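Local coordinates for mandelate racemase/muconate lactonizing protein (PDB 3V5C) that probably dehydrates galacturonate, as a magnesium-dependent lyase of the enolase superfamily, at residues 25-30 with 337-342; 133-138 with 154-159. The protein carries 1 engineered substitution. All blocks are in the same frame, centred on the assembly; numbering follows the deposited sequence.

Contact 1 (25-30 with 337-342)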
ATOM      1  N   GLU A  25     -10.062  -9.773  -9.933  1.00 11.48           N
ATOM      2  CA  GLU A  25      -9.093  -9.613 -11.009  1.00 11.14           C
ATOM      3  C   GLU A  25      -8.667  -8.168 -11.112  1.00  9.58           C
ATOM      4  O   GLU A  25      -9.471  -7.265 -10.851  1.00 13.58           O
ATOM      5  CB  GLU A  25      -9.719 -10.015 -12.353  1.00 17.82           C
ATOM      6  CG  GLU A  25     -10.004 -11.501 -12.532  1.00 25.09           C
ATOM      7  CD  GLU A  25     -10.246 -11.864 -13.994  1.00 34.25           C
ATOM      8  OE1 GLU A  25     -10.369 -10.936 -14.825  1.00 31.76           O
ATOM      9  OE2 GLU A  25     -10.302 -13.071 -14.315  1.00 38.14           O
ATOM     10  N   ARG A  26      -7.422  -7.934 -11.537  1.00 11.66           N
ATOM     11  CA  ARG A  26      -7.027  -6.569 -11.853  1.00 10.46           C
ATOM     12  C   ARG A  26      -7.434  -6.221 -13.294  1.00  8.09           C
ATOM     13  O   ARG A  26      -7.687  -7.110 -14.113  1.00 13.77           O
ATOM     14  CB  ARG A  26      -5.544  -6.277 -11.562  1.00 20.24           C
ATOM     15  CG  ARG A  26      -4.552  -7.295 -12.075  1.00 15.32           C
ATOM     16  CD  ARG A  26      -3.086  -6.815 -11.847  1.00 15.11           C
ATOM     17  NE  ARG A  26      -2.674  -6.789 -10.437  1.00 14.49           N
ATOM     18  CZ  ARG A  26      -2.171  -7.834  -9.793  1.00 14.56           C
ATOM     19  NH1 ARG A  26      -2.023  -8.995 -10.420  1.00 16.33           N
ATOM     20  NH2 ARG A  26      -1.829  -7.735  -8.504  1.00 14.42           N
ATOM     21  N   ALA A  27      -7.500  -4.931 -13.564  1.00 11.53           N
ATOM     22  CA  ALA A  27      -8.040  -4.465 -14.839  1.00 13.09           C
ATOM     23  C   ALA A  27      -7.134  -4.859 -16.000  1.00 13.83           C
ATOM     24  O   ALA A  27      -7.617  -5.097 -17.112  1.00 16.12           O
ATOM     25  CB  ALA A  27      -8.255  -2.968 -14.810  1.00 13.99           C
ATOM     26  N   ARG A  28      -5.828  -4.898 -15.755  1.00 11.45           N
ATOM     27  CA  ARG A  28      -4.889  -5.285 -16.795  1.00 12.24           C
ATOM     28  C   ARG A  28      -3.886  -6.258 -16.185  1.00 11.95           C
ATOM     29  O   ARG A  28      -3.404  -6.052 -15.067  1.00 10.94           O
ATOM     30  CB  ARG A  28      -4.196  -4.048 -17.369  1.00 12.77           C
ATOM     31  CG  ARG A  28      -3.205  -4.335 -18.521  1.00 14.50           C
ATOM     32  CD  ARG A  28      -2.481  -3.056 -18.947  1.00 13.27           C
ATOM     33  NE  ARG A  28      -1.554  -2.615 -17.901  1.00 11.23           N
ATOM     34  CZ  ARG A  28      -1.630  -1.462 -17.252  1.00 13.65           C
ATOM     35  NH1 ARG A  28      -2.589  -0.578 -17.533  1.00 15.40           N
ATOM     36  NH2 ARG A  28      -0.737  -1.191 -16.307  1.00 11.15           N
ATOM     37  N   SER A  29      -3.599  -7.347 -16.894  1.00 11.85           N
ATOM     38  CA  SER A  29      -2.634  -8.330 -16.407  1.00 13.42           C
ATOM     39  C   SER A  29      -1.259  -7.705 -16.151  1.00 13.09           C
ATOM     40  O   SER A  29      -0.752  -6.936 -16.967  1.00 13.55           O
ATOM     41  CB  SER A  29      -2.524  -9.489 -17.405  1.00 13.56           C
ATOM     42  OG  SER A  29      -1.673 -10.499 -16.901  1.00 14.29           O
ATOM     43  N   ALA A  30      -0.657  -8.037 -15.010  1.00  9.85           N
ATOM     44  CA  ALA A  30       0.637  -7.478 -14.634  1.00 10.42           C
ATOM     45  C   ALA A  30       1.763  -8.433 -14.997  1.00 11.70           C
ATOM     46  O   ALA A  30       1.725  -9.616 -14.654  1.00 11.71           O
ATOM     47  CB  ALA A  30       0.667  -7.172 -13.129  1.00 11.71           C
ATOM     48  N   TYR A 337      -1.811   2.525  -5.803  1.00 10.44           N
ATOM     49  CA  TYR A 337      -3.089   2.105  -6.402  1.00 10.26           C
ATOM     50  C   TYR A 337      -2.952   1.094  -7.544  1.00 10.29           C
ATOM     51  O   TYR A 337      -2.220   1.340  -8.514  1.00 11.15           O
ATOM     52  CB  TYR A 337      -3.882   3.320  -6.899  1.00 13.21           C
ATOM     53  CG  TYR A 337      -5.287   2.968  -7.289  1.00 10.87           C
ATOM     54  CD1 TYR A 337      -5.602   2.631  -8.604  1.00 14.65           C
ATOM     55  CD2 TYR A 337      -6.306   2.936  -6.345  1.00 12.43           C
ATOM     56  CE1 TYR A 337      -6.889   2.295  -8.965  1.00 12.45           C
ATOM     57  CE2 TYR A 337      -7.603   2.605  -6.699  1.00 13.85           C
ATOM     58  CZ  TYR A 337      -7.885   2.281  -8.014  1.00 12.86           C
ATOM     59  OH  TYR A 337      -9.175   1.945  -8.387  1.00 19.32           O
ATOM     60  N   ASP A 338      -3.661  -0.026  -7.396  1.00 10.20           N
ATOM     61  CA  ASP A 338      -3.826  -1.055  -8.421  1.00 12.29           C
ATOM     62  C   ASP A 338      -5.337  -1.161  -8.660  1.00 14.57           C
ATOM     63  O   ASP A 338      -6.111  -1.255  -7.708  1.00 14.15           O
ATOM     64  CB  ASP A 338      -3.271  -2.384  -7.880  1.00 14.36           C
ATOM     65  CG  ASP A 338      -2.901  -3.383  -8.968  1.00 17.59           C
ATOM     66  OD1 ASP A 338      -2.817  -3.007 -10.166  1.00 15.48           O
ATOM     67  OD2 ASP A 338      -2.665  -4.561  -8.595  1.00 13.27           O
ATOM     68  N   ASP A 339      -5.767  -1.127  -9.922  1.00 13.62           N
ATOM     69  CA  ASP A 339      -7.189  -1.160 -10.249  1.00 14.20           C
ATOM     70  C   ASP A 339      -7.709  -2.598 -10.208  1.00 13.51           C
ATOM     71  O   ASP A 339      -7.458  -3.385 -11.117  1.00 15.94           O
ATOM     72  CB  ASP A 339      -7.422  -0.560 -11.633  1.00 15.67           C
ATOM     73  CG  ASP A 339      -8.889  -0.400 -11.968  1.00 20.24           C
ATOM     74  OD1 ASP A 339      -9.764  -0.926 -11.244  1.00 18.74           O
ATOM     75  OD2 ASP A 339      -9.188   0.259 -12.985  1.00 20.80           O
ATOM     76  N   ILE A 340      -8.416  -2.934  -9.136  1.00 11.35           N
ATOM     77  CA  ILE A 340      -8.833  -4.308  -8.891  1.00 12.76           C
ATOM     78  C   ILE A 340     -10.309  -4.392  -8.582  1.00 11.30           C
ATOM     79  O   ILE A 340     -10.863  -3.529  -7.908  1.00 13.33           O
ATOM     80  CB  ILE A 340      -8.056  -4.906  -7.700  1.00 11.04           C
ATOM     81  CG1 ILE A 340      -6.565  -4.951  -8.042  1.00 15.28           C
ATOM     82  CG2 ILE A 340      -8.550  -6.320  -7.386  1.00 11.58           C
ATOM     83  CD1 ILE A 340      -5.660  -5.181  -6.832  1.00 14.04           C
ATOM     84  N   THR A 341     -10.942  -5.455  -9.067  1.00 11.67           N
ATOM     85  CA  THR A 341     -12.332  -5.702  -8.713  1.00 11.72           C
ATOM     86  C   THR A 341     -12.400  -7.036  -7.994  1.00 12.64           C
ATOM     87  O   THR A 341     -12.135  -8.078  -8.576  1.00 12.84           O
ATOM     88  CB  THR A 341     -13.253  -5.695  -9.960  1.00 15.00           C
ATOM     89  OG1 THR A 341     -13.288  -4.366 -10.503  1.00 18.88           O
ATOM     90  CG2 THR A 341     -14.666  -6.099  -9.569  1.00 17.53           C
ATOM     91  N   ILE A 342     -12.717  -6.987  -6.702  1.00 10.33           N
ATOM     92  CA  ILE A 342     -12.874  -8.200  -5.925  1.00  8.42           C
ATOM     93  C   ILE A 342     -14.361  -8.521  -5.795  1.00 12.29           C
ATOM     94  O   ILE A 342     -15.152  -7.667  -5.390  1.00 12.49           O
ATOM     95  CB  ILE A 342     -12.270  -8.014  -4.500  1.00 11.11           C
ATOM     96  CG1 ILE A 342     -10.769  -7.690  -4.573  1.00 10.23           C
ATOM     97  CG2 ILE A 342     -12.517  -9.249  -3.634  1.00 11.97           C
ATOM     98  CD1 ILE A 342      -9.894  -8.786  -5.161  1.00 12.48           C
TER
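Arg26 reaches across to Asp338 in a salt bridge. The planes of guanidinium and carboxylate lie 23° apart, nearly coplanar. NE gives the shorter bond, 2.9 Å to Asp338 OD2 on the syn side of that oxygen, and NH2 of Arg26 adds a longer, more bent one of 3.3 Å to the same OD2. Two nitrogens thus grip a single oxygen side-on, which should limit the rotation of both flat groups. The bend at chi3 (69°) turns NE out of line with the extended part of the chain and so brings it to Asp338. An arginine suits this buried place because its third nitrogen, NH1, can serve Gly40 O as well.

Backbone bonds pair the chains as antiparallel strands. Glu25 and Thr341 form the hydrogen-bonded pair, with Thr341 N nearly straight to Glu25 O at 2.9 Å (178°). Past the non-hydrogen-bonded pair of Arg26 and Ile340, Ala27 N donates to Asp339 O at 2.9 Å just where the first strand turns a corner.

Apolar contact is modest. Arg26 CB rests 3.9 Å from Ile340 CG1, and the small Ala27 CB lies beside the Asp339 carboxylate, whose OD2 is held by Lys162 in a salt bridge.

Strand 340-342 thereby borders strand 14-30 in its antiparallel sheet. On the buried side, Arg26 and Ile340 meet Cys43 of strand 42-52, while Asp338 touches Thr133 and Ser134 of strand 126-135.

Contact 2 (133-138 with 154-159)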
ATOM      1  N   THR A 133       0.460   2.033  -9.745  1.00  9.24           N
ATOM      2  CA  THR A 133       1.580   1.115  -9.525  1.00  8.21           C
ATOM      3  C   THR A 133       1.676  -0.038 -10.544  1.00 10.49           C
ATOM      4  O   THR A 133       2.519  -0.926 -10.399  1.00 12.42           O
ATOM      5  CB  THR A 133       1.490   0.534  -8.084  1.00  9.73           C
ATOM      6  OG1 THR A 133       2.770   0.031  -7.675  1.00 12.37           O
ATOM      7  CG2 THR A 133       0.450  -0.577  -8.020  1.00 13.25           C
ATOM      8  N   SER A 134       0.859   0.011 -11.602  1.00 10.69           N
ATOM      9  CA  SER A 134       0.628  -1.162 -12.454  1.00 11.28           C
ATOM     10  C   SER A 134       1.556  -1.287 -13.665  1.00  9.55           C
ATOM     11  O   SER A 134       1.313  -2.130 -14.527  1.00 12.12           O
ATOM     12  CB  SER A 134      -0.833  -1.176 -12.955  1.00 12.23           C
ATOM     13  OG  SER A 134      -1.083  -0.101 -13.853  1.00 13.14           O
ATOM     14  N   LEU A 135       2.585  -0.456 -13.741  1.00 11.62           N
ATOM     15  CA  LEU A 135       3.456  -0.441 -14.923  1.00  9.77           C
ATOM     16  C   LEU A 135       4.614  -1.453 -14.800  1.00 10.25           C
ATOM     17  O   LEU A 135       5.753  -1.079 -14.555  1.00 12.83           O
ATOM     18  CB  LEU A 135       3.940   0.986 -15.189  1.00 10.61           C
ATOM     19  CG  LEU A 135       2.827   2.003 -15.455  1.00 10.84           C
ATOM     20  CD1 LEU A 135       3.379   3.437 -15.589  1.00 13.97           C
ATOM     21  CD2 LEU A 135       2.051   1.615 -16.696  1.00 14.74           C
ATOM     22  N   TYR A 136       4.275  -2.736 -14.942  1.00 10.62           N
ATOM     23  CA  TYR A 136       5.205  -3.854 -14.866  1.00 10.06           C
ATOM     24  C   TYR A 136       5.986  -4.040 -16.180  1.00 11.32           C
ATOM     25  O   TYR A 136       5.921  -3.174 -17.053  1.00 12.39           O
ATOM     26  CB  TYR A 136       4.460  -5.134 -14.418  1.00  8.70           C
ATOM     27  CG  TYR A 136       4.278  -5.148 -12.905  1.00 11.59           C
ATOM     28  CD1 TYR A 136       3.541  -4.149 -12.271  1.00 14.27           C
ATOM     29  CD2 TYR A 136       4.890  -6.117 -12.118  1.00 13.69           C
ATOM     30  CE1 TYR A 136       3.415  -4.117 -10.887  1.00 14.30           C
ATOM     31  CE2 TYR A 136       4.763  -6.090 -10.730  1.00 13.06           C
ATOM     32  CZ  TYR A 136       4.023  -5.094 -10.135  1.00 13.61           C
ATOM     33  OH  TYR A 136       3.921  -5.073  -8.759  1.00 13.49           O
ATOM     34  N   PHE A 137       6.747  -5.128 -16.299  1.00 11.86           N
ATOM     35  CA  PHE A 137       7.552  -5.380 -17.497  1.00 11.81           C
ATOM     36  C   PHE A 137       6.665  -5.963 -18.588  1.00 15.58           C
ATOM     37  O   PHE A 137       6.880  -7.092 -19.050  1.00 14.16           O
ATOM     38  CB  PHE A 137       8.661  -6.390 -17.214  1.00 12.05           C
ATOM     39  CG  PHE A 137       9.747  -5.910 -16.267  1.00 11.87           C
ATOM     40  CD1 PHE A 137       9.830  -4.582 -15.823  1.00 10.46           C
ATOM     41  CD2 PHE A 137      10.731  -6.802 -15.870  1.00 14.27           C
ATOM     42  CE1 PHE A 137      10.868  -4.184 -14.947  1.00 11.82           C
ATOM     43  CE2 PHE A 137      11.761  -6.412 -15.016  1.00  9.64           C
ATOM     44  CZ  PHE A 137      11.836  -5.111 -14.559  1.00  9.00           C
ATOM     45  N   ASP A 138       5.677  -5.188 -19.008  1.00 11.30           N
ATOM     46  CA  ASP A 138       4.633  -5.698 -19.890  1.00 11.43           C
ATOM     47  C   ASP A 138       5.065  -5.698 -21.352  1.00 15.97           C
ATOM     48  O   ASP A 138       4.280  -6.045 -22.251  1.00 16.19           O
ATOM     49  CB  ASP A 138       3.391  -4.849 -19.699  1.00 11.75           C
ATOM     50  CG  ASP A 138       2.894  -4.895 -18.262  1.00 10.94           C
ATOM     51  OD1 ASP A 138       2.705  -6.025 -17.748  1.00 11.97           O
ATOM     52  OD2 ASP A 138       2.695  -3.818 -17.666  1.00 10.87           O
ATOM     53  N   GLU A 154       1.090   3.530 -23.556  1.00 13.92           N
ATOM     54  CA  GLU A 154      -0.336   3.233 -23.658  1.00 15.77           C
ATOM     55  C   GLU A 154      -0.898   2.757 -22.319  1.00 13.26           C
ATOM     56  O   GLU A 154      -2.024   3.084 -21.956  1.00 13.39           O
ATOM     57  CB  GLU A 154      -0.597   2.207 -24.761  1.00 18.47           C
ATOM     58  CG  GLU A 154      -2.075   1.955 -24.998  1.00 21.07           C
ATOM     59  CD  GLU A 154      -2.319   1.000 -26.153  1.00 31.42           C
ATOM     60  OE1 GLU A 154      -1.395   0.812 -26.979  1.00 35.17           O
ATOM     61  OE2 GLU A 154      -3.430   0.433 -26.228  1.00 35.77           O
ATOM     62  N   GLU A 155      -0.104   1.995 -21.580  1.00 12.91           N
ATOM     63  CA  GLU A 155      -0.550   1.531 -20.267  1.00 11.78           C
ATOM     64  C   GLU A 155      -0.691   2.713 -19.311  1.00 11.68           C
ATOM     65  O   GLU A 155      -1.675   2.810 -18.570  1.00 11.99           O
ATOM     66  CB  GLU A 155       0.398   0.456 -19.712  1.00 12.07           C
ATOM     67  CG  GLU A 155       0.307  -0.860 -20.473  1.00 13.95           C
ATOM     68  CD  GLU A 155       1.013  -1.997 -19.791  1.00 12.83           C
ATOM     69  OE1 GLU A 155       1.788  -1.722 -18.832  1.00 12.70           O
ATOM     70  OE2 GLU A 155       0.791  -3.169 -20.193  1.00 12.62           O
ATOM     71  N   ALA A 156       0.264   3.634 -19.355  1.00 12.41           N
ATOM     72  CA  ALA A 156       0.171   4.835 -18.534  1.00  9.94           C
ATOM     73  C   ALA A 156      -1.076   5.621 -18.921  1.00 13.47           C
ATOM     74  O   ALA A 156      -1.807   6.099 -18.063  1.00 12.07           O
ATOM     75  CB  ALA A 156       1.419   5.686 -18.665  1.00 12.50           C
ATOM     76  N   MET A 157      -1.330   5.729 -20.222  1.00 11.87           N
ATOM     77  CA  MET A 157      -2.502   6.459 -20.676  1.00 14.47           C
ATOM     78  C   MET A 157      -3.813   5.787 -20.253  1.00 11.99           C
ATOM     79  O   MET A 157      -4.802   6.487 -20.014  1.00 13.36           O
ATOM     80  CB  MET A 157      -2.433   6.714 -22.184  1.00 18.09           C
ATOM     81  CG  MET A 157      -1.376   7.743 -22.546  1.00 19.07           C
ATOM     82  SD  MET A 157      -1.472   9.220 -21.469  1.00 36.21           S
ATOM     83  CE  MET A 157      -2.724  10.204 -22.306  1.00 36.06           C
ATOM     84  N   GLN A 158      -3.834   4.447 -20.157  1.00 11.88           N
ATOM     85  CA  GLN A 158      -4.992   3.730 -19.615  1.00 11.86           C
ATOM     86  C   GLN A 158      -5.286   4.216 -18.195  1.00 11.51           C
ATOM     87  O   GLN A 158      -6.430   4.505 -17.856  1.00 13.40           O
ATOM     88  CB  GLN A 158      -4.773   2.219 -19.601  1.00 15.30           C
ATOM     89  CG  GLN A 158      -4.684   1.572 -20.979  1.00 19.28           C
ATOM     90  CD  GLN A 158      -4.162   0.129 -20.934  1.00 23.90           C
ATOM     91  OE1 GLN A 158      -4.240  -0.540 -19.898  1.00 27.58           O
ATOM     92  NE2 GLN A 158      -3.601  -0.342 -22.058  1.00 24.92           N
ATOM     93  N   GLY A 159      -4.240   4.319 -17.377  1.00 11.96           N
ATOM     94  CA  GLY A 159      -4.416   4.815 -16.025  1.00 14.31           C
ATOM     95  C   GLY A 159      -4.827   6.284 -16.001  1.00 12.54           C
ATOM     96  O   GLY A 159      -5.708   6.688 -15.238  1.00 12.14           O
TER
HETATM   97  O   HOH W   1      -2.076   1.937 -16.014  1.00 15.41           O
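Two acid side chains, Asp138 and Glu155, meet with Asp138 OD2 only 2.6 Å from Glu155 OE1. Carboxylates repel at that distance, so one of the two groups probably carries a proton. Their planes are turned 60° apart, and Asp138 CB also comes within 3.1 Å of Glu155 OE2. Glu155 can span the gap because its chain is extended beyond CG (chi2 -169°). Around the pair, Asp138 OD1 accepts the backbone N-H of Gly31, and Arg28 makes a long, weak ion pair with Glu155 OE2; both would be expected to ease the clustering of negative charge.

Next to the acids along the segment, Leu135 supplies the apolar part. Its CD2 lies 3.6 Å from Glu155 CB, the two side chains sliding past each other in opposite directions, and its CD1 approaches Ala156 CB at 4.3 Å. A small alanine lets the branched leucine come close to the helix, and Ile194 of helix 180-198 touches both residues. Leu135 also sits at the centre of an inverse gamma turn, where the strand gives way to loop.

A water bridges the segments, donating to the side-chain OG of Ser134 at 3.1 Å and to the backbone O of Glu155 at 2.7 Å. That carbonyl also accepts Gly159 N within the helix, while Asp132 OD1 is hydrogen-bonded to the serine hydroxyl.

Strand 133-135 and helix 154-159 run roughly antiparallel (146°), with axes 8.8 Å apart. This is the strand-to-helix packing of a beta-alpha-beta unit, formed by strand 126-135, helix 145-161 and strand 167-170, in the modified TIM barrel of the enolase superfamily.

In the fold
From the N terminus, the chain first runs through strand 14-30 of the antiparallel sheet, whose end supplies residues 25-30. After further strands of that sheet and several helices, it enters the barrel with strand 126-135, and contact 2 closes a short loop between that strand's end and helix 145-161. The remaining barrel units follow before residues 337-342 return to strand 14-30, so contact 1 closes a loop of more than 300 residues that encloses contact 2 entirely. The two do not cross, yet their centres are 11 Å apart and Arg28 bridges them: its NH2 probably bonds Ser134 O and its NH1 Gln158 OE1. Together they tie the N-terminal sheet to the barrel.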